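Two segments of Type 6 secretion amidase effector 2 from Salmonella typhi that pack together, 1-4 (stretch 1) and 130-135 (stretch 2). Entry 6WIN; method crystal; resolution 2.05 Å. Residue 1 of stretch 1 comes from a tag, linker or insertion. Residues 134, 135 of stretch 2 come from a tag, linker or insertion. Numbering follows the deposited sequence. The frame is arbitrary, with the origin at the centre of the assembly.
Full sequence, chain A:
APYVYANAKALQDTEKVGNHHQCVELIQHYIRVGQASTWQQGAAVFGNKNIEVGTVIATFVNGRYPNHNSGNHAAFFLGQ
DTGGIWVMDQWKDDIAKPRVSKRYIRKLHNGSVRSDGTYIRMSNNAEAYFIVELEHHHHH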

# COMPACT_ATOMS: atom_id res chain seq x y z
N ALA A 1 -1.10 3.17 11.99
CA ALA A 1 -2.43 2.62 11.92
C ALA A 1 -3.49 3.68 12.15
O ALA A 1 -4.13 3.67 13.21
N PRO A 2 -3.69 4.62 11.20
CA PRO A 2 -4.86 5.49 11.32
C PRO A 2 -6.01 4.99 10.48
O PRO A 2 -7.13 5.40 10.76
N TYR A 3 -5.78 4.13 9.48
CA TYR A 3 -6.86 3.44 8.78
C TYR A 3 -6.63 1.93 8.88
O TYR A 3 -5.56 1.44 8.49
N VAL A 4 -7.63 1.21 9.39
CA VAL A 4 -7.57 -0.23 9.61
C VAL A 4 -8.94 -0.80 9.24
O VAL A 4 -9.93 -0.56 9.95
N PHE A 130 4.66 2.04 3.54
CA PHE A 130 4.53 2.72 4.81
C PHE A 130 3.05 2.88 5.12
O PHE A 130 2.22 2.92 4.21
N ILE A 131 2.73 2.97 6.41
CA ILE A 131 1.36 3.22 6.82
C ILE A 131 0.89 4.57 6.30
O ILE A 131 1.63 5.57 6.35
N VAL A 132 -0.33 4.61 5.77
CA VAL A 132 -0.92 5.84 5.26
C VAL A 132 -1.37 6.69 6.44
O VAL A 132 -2.19 6.24 7.24
N GLU A 133 -0.86 7.91 6.55
CA GLU A 133 -1.18 8.79 7.66
C GLU A 133 -1.76 10.11 7.16
O GLU A 133 -1.69 10.43 5.97
N LEU A 134 -2.33 10.88 8.08
CA LEU A 134 -2.86 12.19 7.76
C LEU A 134 -1.77 13.24 7.90
O LEU A 134 -0.88 13.12 8.75
N GLU A 135 -1.86 14.29 7.08
CA GLU A 135 -0.95 15.41 7.23
C GLU A 135 -1.07 16.00 8.63
O GLU A 135 -2.17 16.18 9.15

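The N-terminal residues of the chain lie against its C-terminal strand in a small contact that buries 295 Å², both sides summed. Stretch 1 has no regular helix or strand, and no direct hydrogen bond crosses to stretch 2, so the packing rests on side chains and on one bridging water. The register is set by A1 beside I131, with CA atoms 6.4 Å apart, and P2 beside E133, with CA atoms 6.2 Å apart.

I131 and P2 both direct their CA-to-CB bonds toward the opposing stretch and meet in an apolar contact. I131 is buried and adopts the m rotamer at chi1 and t at chi2. Its CG2 methyl meets the pyrrolidine ring of P2, with 3.4 Å between I131 CG2 and P2 CD, and also approaches the chain terminus, at 3.3 Å from A1 N. The methyl of A1, a tag-derived residue, points away from the strand; the contact of A1 with I131 is therefore made through its backbone nitrogen. The P2 ring is puckered C-gamma endo, and its CG atom also approaches the carboxylate of E133, with 3.1 Å between P2 CG and E133 OE2.

E133 reaches this position indirectly. Its CA-to-CB bond points away from stretch 1, but chi1 of -104°, between the usual wells, followed by an m chi2 of -60°, folds the side chain back so that its end comes nearer. The carboxylate is held from within its own stretch: the backbone amide of L134 donates a hydrogen bond to it, with L134 N 2.9 Å from E133 OE1 and an N-H...acceptor angle of 155°. This bond helps to account for the folded conformation. The other carboxylate oxygen lies near the positive terminus, but at 4.6 Å between A1 N and E133 OE2 the charges are too far apart for a salt bridge.

Y3 sets out sideways, and its m rotamer at chi1, with chi2 of -78°, brings the end of the side chain nearer to stretch 2, at L134. The ring passes V132 and continues to L134. V132, buried and in the t rotamer, also projects sideways and makes a loose apolar contact, 4.3 Å from its CG1 to Y3 CD2. The carbonyl oxygen of V132 lies at the edge of the tyrosine ring, near its plane. Further along, the tag-derived L134 uses chi1 m and chi2 p to bring CD1 to 3.7 Å from Y3 CE2 and 3.6 Å from Y3 OH, an oblique approach to the ring.

Water 1 supplies the polar link between the two backbones. It accepts a hydrogen bond from Y3 N at 3.2 Å from its oxygen and can donate one to V132 O, 2.8 Å from the water oxygen, which would join an amide of stretch 1 to a carbonyl of the strand without direct pairing; other acceptors elsewhere in the structure compete for its protons. V4, F130 and the tag-derived E135 lie beyond reach of the opposing stretch.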

# COMPACT_ATOMS: atom_id res chain seq x y z
CB ALA A 1 -2.58 1.57 12.93
CB PRO A 2 -4.35 6.84 10.82
CG PRO A 2 -3.57 6.42 9.69
CD PRO A 2 -2.85 5.10 10.10
CB TYR A 3 -6.99 3.85 7.31
CG TYR A 3 -7.33 5.31 7.05
CD1 TYR A 3 -8.63 5.78 7.21
CD2 TYR A 3 -6.35 6.21 6.65
CE1 TYR A 3 -8.95 7.11 6.95
CE2 TYR A 3 -6.65 7.54 6.39
CZ TYR A 3 -7.95 7.99 6.55
OH TYR A 3 -8.26 9.30 6.29
CB VAL A 4 -7.21 -0.59 11.06
CG1 VAL A 4 -7.19 -2.11 11.26
CG2 VAL A 4 -5.87 0.04 11.48
CB PHE A 130 5.22 4.11 4.77
CG PHE A 130 6.72 4.03 4.61
CD1 PHE A 130 7.56 4.25 5.69
CD2 PHE A 130 7.30 3.74 3.38
CE1 PHE A 130 8.95 4.16 5.55
CE2 PHE A 130 8.68 3.66 3.23
CZ PHE A 130 9.50 3.86 4.32
CB ILE A 131 1.25 3.12 8.35
CG1 ILE A 131 1.63 1.71 8.82
CG2 ILE A 131 -0.15 3.48 8.80
CD1 ILE A 131 1.54 1.50 10.32
CB VAL A 132 -2.11 5.54 4.33
CG1 VAL A 132 -2.91 6.81 4.09
CG2 VAL A 132 -1.63 4.96 3.01
CB GLU A 133 0.05 9.08 8.53
CG GLU A 133 0.08 8.31 9.85
CD GLU A 133 -1.12 8.61 10.76
OE1 GLU A 133 -1.70 9.73 10.71
OE2 GLU A 133 -1.47 7.70 11.55
CB LEU A 134 -4.03 12.55 8.67
CG LEU A 134 -5.41 12.07 8.21
CD1 LEU A 134 -5.52 10.56 8.24
CD2 LEU A 134 -6.48 12.71 9.08
CB GLU A 135 -1.24 16.49 6.19
CG GLU A 135 -0.81 16.14 4.79
CD GLU A 135 -1.28 17.16 3.77
OE1 GLU A 135 -1.93 18.15 4.18
OE2 GLU A 135 -1.00 16.97 2.57
O HOH W 1 -3.44 3.75 7.33